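Local coordinates for esterase (Capnocytophaga ochracea, PDB 4W9R), which is probably an esterase-like member of the alpha/beta-hydrolase superfamily, although its substrate and physiological role remain unknown, at residues A114-V119 against K268-K273; K137-N142 against G166-L171. One frame throughout, in Å; residues are numbered along the deposited sequence.

How the interactions relate
From the N terminus, the chain first reaches A114-V119, where it enters the central strand 116-122, then the loop K137-N142 ahead of strand 143-149, and then the loop G166-L171 ahead of strand 171-180. Interaction 2 closes a loop of 23 intervening residues between these last two. K268-K273, at the end of helix 255-270, comes back to A114-V119 to close interaction 1, so interaction 2 is nested inside the longer loop. Interaction 1 brings this helix end to the sheet, whereas interaction 2 joins the entrances of adjacent strands. K117 links them through probable hydrogen bonds from its NZ to T140 O and from N142 N to its O.

Interaction 1: residues A114-V119 against K268-K273; sequences ADLKGV and KQLGVK
A114 and L116 on one side, L270 and G271 on the other, make the close part of this contact, in which a corner of the chain at D115 meets the C-terminal end of helix 255-270. No hydrogen bond crosses; methyl and methylene groups pack against carbonyl oxygens and a few aliphatic carbons. L116 points its CB at the helix end, where CB lies 3.5 Å from L270 O and 3.7 Å from Q269 O. Its CG is anti to the backbone N (chi1 178°), which carries the branched end alongside the helix terminus, and CD2 comes to 4.2 Å from L270 CG. Both leucines also touch F233, so their apolar branches share buried surroundings. The small methyl of A114 fits close against the turn: its CB sits 3.5 Å from G271 O and 4.1 Å from V272 CG1. The setting is the central sheet of an alpha/beta-hydrolase fold, at the entrance to strand 116-122; in catalytic members of this superfamily the nucleophile elbow follows the other, C-terminal end of the corresponding strand. Backbone hydrogen bonds of A114 with Y35 and of L116 with L37 hold the corner against strand 35-40. G271 suits the point where the helix stops. It takes a positive phi (67°), readily adopted by glycine, and its bare CA lies 4.1 Å from D115 N on the side facing the corner. The outer side is looser. D115 is exposed, and its CB comes no closer than 4.2 Å, to G271 CA. The exposed lysines K268 and K273 mark the solvent side of the helix end, and Q269 starts away from the strand, its side chain lying on R170.

Interaction 2: residues K137-N142 against G166-L171; sequences KKPTFN and GVPNRL
Two adjacent parallel strands of the alpha/beta-hydrolase sheet, 143-149 and 171-180, are entered through the loops that meet here, so the contact lies at the N-terminal ends of these strands. The loops touch in two patches, without a hydrogen bond between them. At the outer patch, rigid rings meet: P139 and P168 reach toward each other tip to tip, with P139 CD 4.2 Å from P168 CG. V167 joins them by placing its CG1 4.3 Å from P139 CG. Proline suits these loops because its closed ring offers a compact apolar surface without a backbone N-H that would need an acceptor. V167 N, by contrast, is hydrogen-bonded to S204 OG.

The inner patch is where the chains draw together to become strands. N142 lays its CB 3.6 Å from R170 O, while the backbone of N142 is also hydrogen-bonded to F172 on strand 171-180. R170 sends its extended side chain off to a salt bridge with E206, so it contributes to this contact chiefly through its backbone. F141 also leads away, into the interior: T140 CG2 lies 3.9 Å above the centre of one face of its ring, and Y132 meets it edge-to-face. Closest of all is L171, whose CA approaches N142 O at 3.4 Å in a CA-H...O contact with an angle of 144° at the hydrogen. With CG anti to its backbone N (chi1 173°), the leucine also brings CD1 to 3.5 Å from that same oxygen, N142 O.

Interaction 1: residues A114-V119 against K268-K273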
loop_
_atom_site.group_PDB
_atom_site.type_symbol
_atom_site.label_atom_id
_atom_site.label_comp_id
_atom_site.label_asym_id
_atom_site.label_seq_id
_atom_site.Cartn_x
_atom_site.Cartn_y
_atom_site.Cartn_z
ATOM N N ALA B 114 -17.252 -16.788 4.452
ATOM C CA ALA B 114 -16.890 -17.256 5.785
ATOM C C ALA B 114 -17.503 -16.373 6.867
ATOM O O ALA B 114 -18.203 -15.406 6.571
ATOM C CB ALA B 114 -15.376 -17.302 5.936
ATOM N N ASP B 115 -17.228 -16.707 8.124
ATOM C CA ASP B 115 -17.813 -15.991 9.252
ATOM C C ASP B 115 -17.188 -14.615 9.453
ATOM O O ASP B 115 -17.732 -13.782 10.175
ATOM C CB ASP B 115 -17.677 -16.814 10.536
ATOM C CG ASP B 115 -18.564 -18.044 10.536
ATOM O OD1 ASP B 115 -18.788 -18.620 9.450
ATOM O OD2 ASP B 115 -19.040 -18.435 11.624
ATOM N N LEU B 116 -16.045 -14.380 8.815
ATOM C CA LEU B 116 -15.367 -13.093 8.921
ATOM C C LEU B 116 -15.751 -12.154 7.780
ATOM O O LEU B 116 -15.453 -12.419 6.616
ATOM C CB LEU B 116 -13.850 -13.282 8.943
ATOM C CG LEU B 116 -13.046 -11.981 8.996
ATOM C CD1 LEU B 116 -13.386 -11.198 10.256
ATOM C CD2 LEU B 116 -11.554 -12.257 8.916
ATOM N N LYS B 117 -16.411 -11.055 8.127
ATOM C CA LYS B 117 -16.801 -10.050 7.146
ATOM C C LYS B 117 -16.317 -8.673 7.587
ATOM O O LYS B 117 -16.718 -8.178 8.637
ATOM C CB LYS B 117 -18.319 -10.046 6.953
ATOM C CG LYS B 117 -18.874 -11.333 6.355
ATOM C CD LYS B 117 -20.394 -11.386 6.437
ATOM C CE LYS B 117 -20.866 -12.152 7.668
ATOM N NZ LYS B 117 -20.436 -11.520 8.948
ATOM N N GLY B 118 -15.430 -8.069 6.802
ATOM C CA GLY B 118 -14.912 -6.754 7.133
ATOM C C GLY B 118 -15.479 -5.613 6.309
ATOM O O GLY B 118 -16.135 -5.830 5.290
ATOM N N VAL B 119 -15.206 -4.388 6.746
ATOM C CA VAL B 119 -15.593 -3.201 5.994
ATOM C C VAL B 119 -14.485 -2.149 6.054
ATOM O O VAL B 119 -13.960 -1.837 7.124
ATOM C CB VAL B 119 -16.926 -2.603 6.510
ATOM C CG1 VAL B 119 -16.855 -2.303 8.004
ATOM C CG2 VAL B 119 -17.294 -1.353 5.723
ATOM N N LYS B 268 -11.635 -19.653 14.339
ATOM C CA LYS B 268 -12.527 -18.836 15.151
ATOM C C LYS B 268 -12.560 -17.387 14.664
ATOM O O LYS B 268 -13.631 -16.812 14.471
ATOM C CB LYS B 268 -12.112 -18.888 16.624
ATOM C CG LYS B 268 -13.085 -18.190 17.562
ATOM C CD LYS B 268 -12.734 -18.442 19.019
ATOM C CE LYS B 268 -13.789 -17.857 19.948
ATOM N NZ LYS B 268 -13.504 -18.158 21.379
ATOM N N GLN B 269 -11.382 -16.796 14.477
ATOM C CA GLN B 269 -11.285 -15.406 14.047
ATOM C C GLN B 269 -11.548 -15.210 12.553
ATOM O O GLN B 269 -12.311 -14.324 12.163
ATOM C CB GLN B 269 -9.906 -14.844 14.393
ATOM C CG GLN B 269 -9.516 -14.989 15.853
ATOM C CD GLN B 269 -8.213 -14.286 16.175
ATOM O OE1 GLN B 269 -7.537 -13.767 15.285
ATOM N NE2 GLN B 269 -7.851 -14.264 17.452
ATOM N N LEU B 270 -10.906 -16.024 11.721
ATOM C CA LEU B 270 -10.965 -15.831 10.272
ATOM C C LEU B 270 -12.073 -16.631 9.586
ATOM O O LEU B 270 -12.346 -16.429 8.403
ATOM C CB LEU B 270 -9.614 -16.181 9.640
ATOM C CG LEU B 270 -8.539 -15.091 9.583
ATOM C CD1 LEU B 270 -8.269 -14.477 10.948
ATOM C CD2 LEU B 270 -7.259 -15.660 8.994
ATOM N N GLY B 271 -12.708 -17.533 10.325
ATOM C CA GLY B 271 -13.800 -18.326 9.787
ATOM C C GLY B 271 -13.421 -19.329 8.709
ATOM O O GLY B 271 -14.295 -19.869 8.029
ATOM N N VAL B 272 -12.127 -19.586 8.548
ATOM C CA VAL B 272 -11.664 -20.547 7.549
ATOM C C VAL B 272 -10.870 -21.688 8.180
ATOM O O VAL B 272 -10.241 -21.522 9.227
ATOM C CB VAL B 272 -10.786 -19.870 6.473
ATOM C CG1 VAL B 272 -11.592 -18.842 5.697
ATOM C CG2 VAL B 272 -9.560 -19.228 7.106
ATOM N N LYS B 273 -10.895 -22.846 7.531
ATOM C CA LYS B 273 -10.133 -23.995 8.001
ATOM C C LYS B 273 -8.857 -24.120 7.180
ATOM O O LYS B 273 -8.900 -24.462 5.997
ATOM C CB LYS B 273 -10.957 -25.281 7.897
ATOM C CG LYS B 273 -12.290 -25.238 8.627
ATOM C CD LYS B 273 -13.137 -26.458 8.292
ATOM C CE LYS B 273 -14.488 -26.413 8.991
ATOM N NZ LYS B 273 -14.355 -26.467 10.474
#

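Interaction 2: residues K137-N142 against G166-L171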
loop_
_atom_site.group_PDB
_atom_site.type_symbol
_atom_site.label_atom_id
_atom_site.label_comp_id
_atom_site.label_asym_id
_atom_site.label_seq_id
_atom_site.Cartn_x
_atom_site.Cartn_y
_atom_site.Cartn_z
ATOM N N LYS B 137 -28.868 -6.459 16.489
ATOM C CA LYS B 137 -29.172 -7.853 16.168
ATOM C C LYS B 137 -27.965 -8.769 16.349
ATOM O O LYS B 137 -27.964 -9.652 17.207
ATOM C CB LYS B 137 -29.696 -7.962 14.734
ATOM N N LYS B 138 -26.939 -8.532 15.542
ATOM C CA LYS B 138 -25.756 -9.381 15.474
ATOM C C LYS B 138 -24.795 -8.720 14.504
ATOM O O LYS B 138 -25.225 -8.206 13.471
ATOM C CB LYS B 138 -26.110 -10.798 15.005
ATOM C CG LYS B 138 -24.907 -11.693 14.732
ATOM C CD LYS B 138 -25.288 -12.960 13.982
ATOM C CE LYS B 138 -24.055 -13.800 13.672
ATOM N NZ LYS B 138 -24.371 -14.996 12.844
ATOM N N PRO B 139 -23.494 -8.716 14.835
ATOM C CA PRO B 139 -22.552 -7.960 14.005
ATOM C C PRO B 139 -22.537 -8.418 12.551
ATOM O O PRO B 139 -22.391 -9.608 12.266
ATOM C CB PRO B 139 -21.202 -8.237 14.672
ATOM C CG PRO B 139 -21.541 -8.520 16.091
ATOM C CD PRO B 139 -22.858 -9.239 16.057
ATOM N N THR B 140 -22.690 -7.460 11.644
ATOM C CA THR B 140 -22.540 -7.722 10.225
ATOM C C THR B 140 -21.055 -7.749 9.907
ATOM O O THR B 140 -20.577 -8.606 9.163
ATOM C CB THR B 140 -23.250 -6.659 9.367
ATOM O OG1 THR B 140 -24.662 -6.718 9.606
ATOM C CG2 THR B 140 -22.981 -6.897 7.889
ATOM N N PHE B 141 -20.326 -6.810 10.502
ATOM C CA PHE B 141 -18.892 -6.714 10.289
ATOM C C PHE B 141 -18.107 -6.982 11.567
ATOM O O PHE B 141 -18.325 -6.340 12.593
ATOM C CB PHE B 141 -18.531 -5.339 9.722
ATOM C CG PHE B 141 -19.164 -5.053 8.390
ATOM C CD1 PHE B 141 -18.810 -5.789 7.271
ATOM C CD2 PHE B 141 -20.108 -4.050 8.256
ATOM C CE1 PHE B 141 -19.389 -5.532 6.045
ATOM C CE2 PHE B 141 -20.689 -3.787 7.030
ATOM C CZ PHE B 141 -20.329 -4.529 5.924
ATOM N N ASN B 142 -17.201 -7.951 11.494
ATOM C CA ASN B 142 -16.307 -8.262 12.601
ATOM C C ASN B 142 -15.013 -7.477 12.481
ATOM O O ASN B 142 -14.183 -7.471 13.391
ATOM C CB ASN B 142 -16.016 -9.759 12.643
ATOM C CG ASN B 142 -17.261 -10.593 12.444
ATOM O OD1 ASN B 142 -17.416 -11.261 11.423
ATOM N ND2 ASN B 142 -18.162 -10.551 13.418
ATOM N N GLY B 166 -18.457 -5.097 24.261
ATOM C CA GLY B 166 -17.856 -6.178 23.507
ATOM C C GLY B 166 -18.808 -6.844 22.533
ATOM O O GLY B 166 -19.937 -6.395 22.337
ATOM N N VAL B 167 -18.339 -7.926 21.924
ATOM C CA VAL B 167 -19.108 -8.663 20.932
ATOM C C VAL B 167 -19.114 -10.151 21.288
ATOM O O VAL B 167 -18.279 -10.599 22.074
ATOM C CB VAL B 167 -18.531 -8.454 19.517
ATOM C CG1 VAL B 167 -18.746 -7.018 19.064
ATOM C CG2 VAL B 167 -17.057 -8.816 19.490
ATOM N N PRO B 168 -20.067 -10.920 20.728
ATOM C CA PRO B 168 -20.106 -12.363 20.999
ATOM C C PRO B 168 -18.808 -13.102 20.661
ATOM O O PRO B 168 -18.403 -13.964 21.439
ATOM C CB PRO B 168 -21.260 -12.858 20.108
ATOM C CG PRO B 168 -21.583 -11.717 19.184
ATOM C CD PRO B 168 -21.236 -10.487 19.947
ATOM N N ASN B 169 -18.165 -12.780 19.541
ATOM C CA ASN B 169 -16.935 -13.482 19.182
ATOM C C ASN B 169 -15.698 -12.587 19.129
ATOM O O ASN B 169 -14.879 -12.599 20.048
ATOM C CB ASN B 169 -17.112 -14.179 17.831
ATOM C CG ASN B 169 -15.874 -14.947 17.401
ATOM O OD1 ASN B 169 -15.081 -15.386 18.234
ATOM N ND2 ASN B 169 -15.705 -15.113 16.094
ATOM N N ARG B 170 -15.569 -11.800 18.065
ATOM C CA ARG B 170 -14.403 -10.936 17.914
ATOM C C ARG B 170 -14.715 -9.673 17.119
ATOM O O ARG B 170 -15.486 -9.703 16.158
ATOM C CB ARG B 170 -13.259 -11.703 17.245
ATOM C CG ARG B 170 -11.989 -10.888 17.027
ATOM C CD ARG B 170 -10.863 -11.763 16.510
ATOM N NE ARG B 170 -9.637 -11.011 16.251
ATOM C CZ ARG B 170 -9.215 -10.666 15.039
ATOM N NH1 ARG B 170 -9.920 -11.002 13.967
ATOM N NH2 ARG B 170 -8.086 -9.986 14.897
ATOM N N LEU B 171 -14.101 -8.566 17.522
ATOM C CA LEU B 171 -14.199 -7.322 16.776
ATOM C C LEU B 171 -12.822 -6.702 16.588
ATOM O O LEU B 171 -12.149 -6.356 17.560
ATOM C CB LEU B 171 -15.125 -6.332 17.484
ATOM C CG LEU B 171 -15.162 -4.934 16.863
ATOM C CD1 LEU B 171 -15.602 -4.997 15.405
ATOM C CD2 LEU B 171 -16.065 -4.013 17.664
#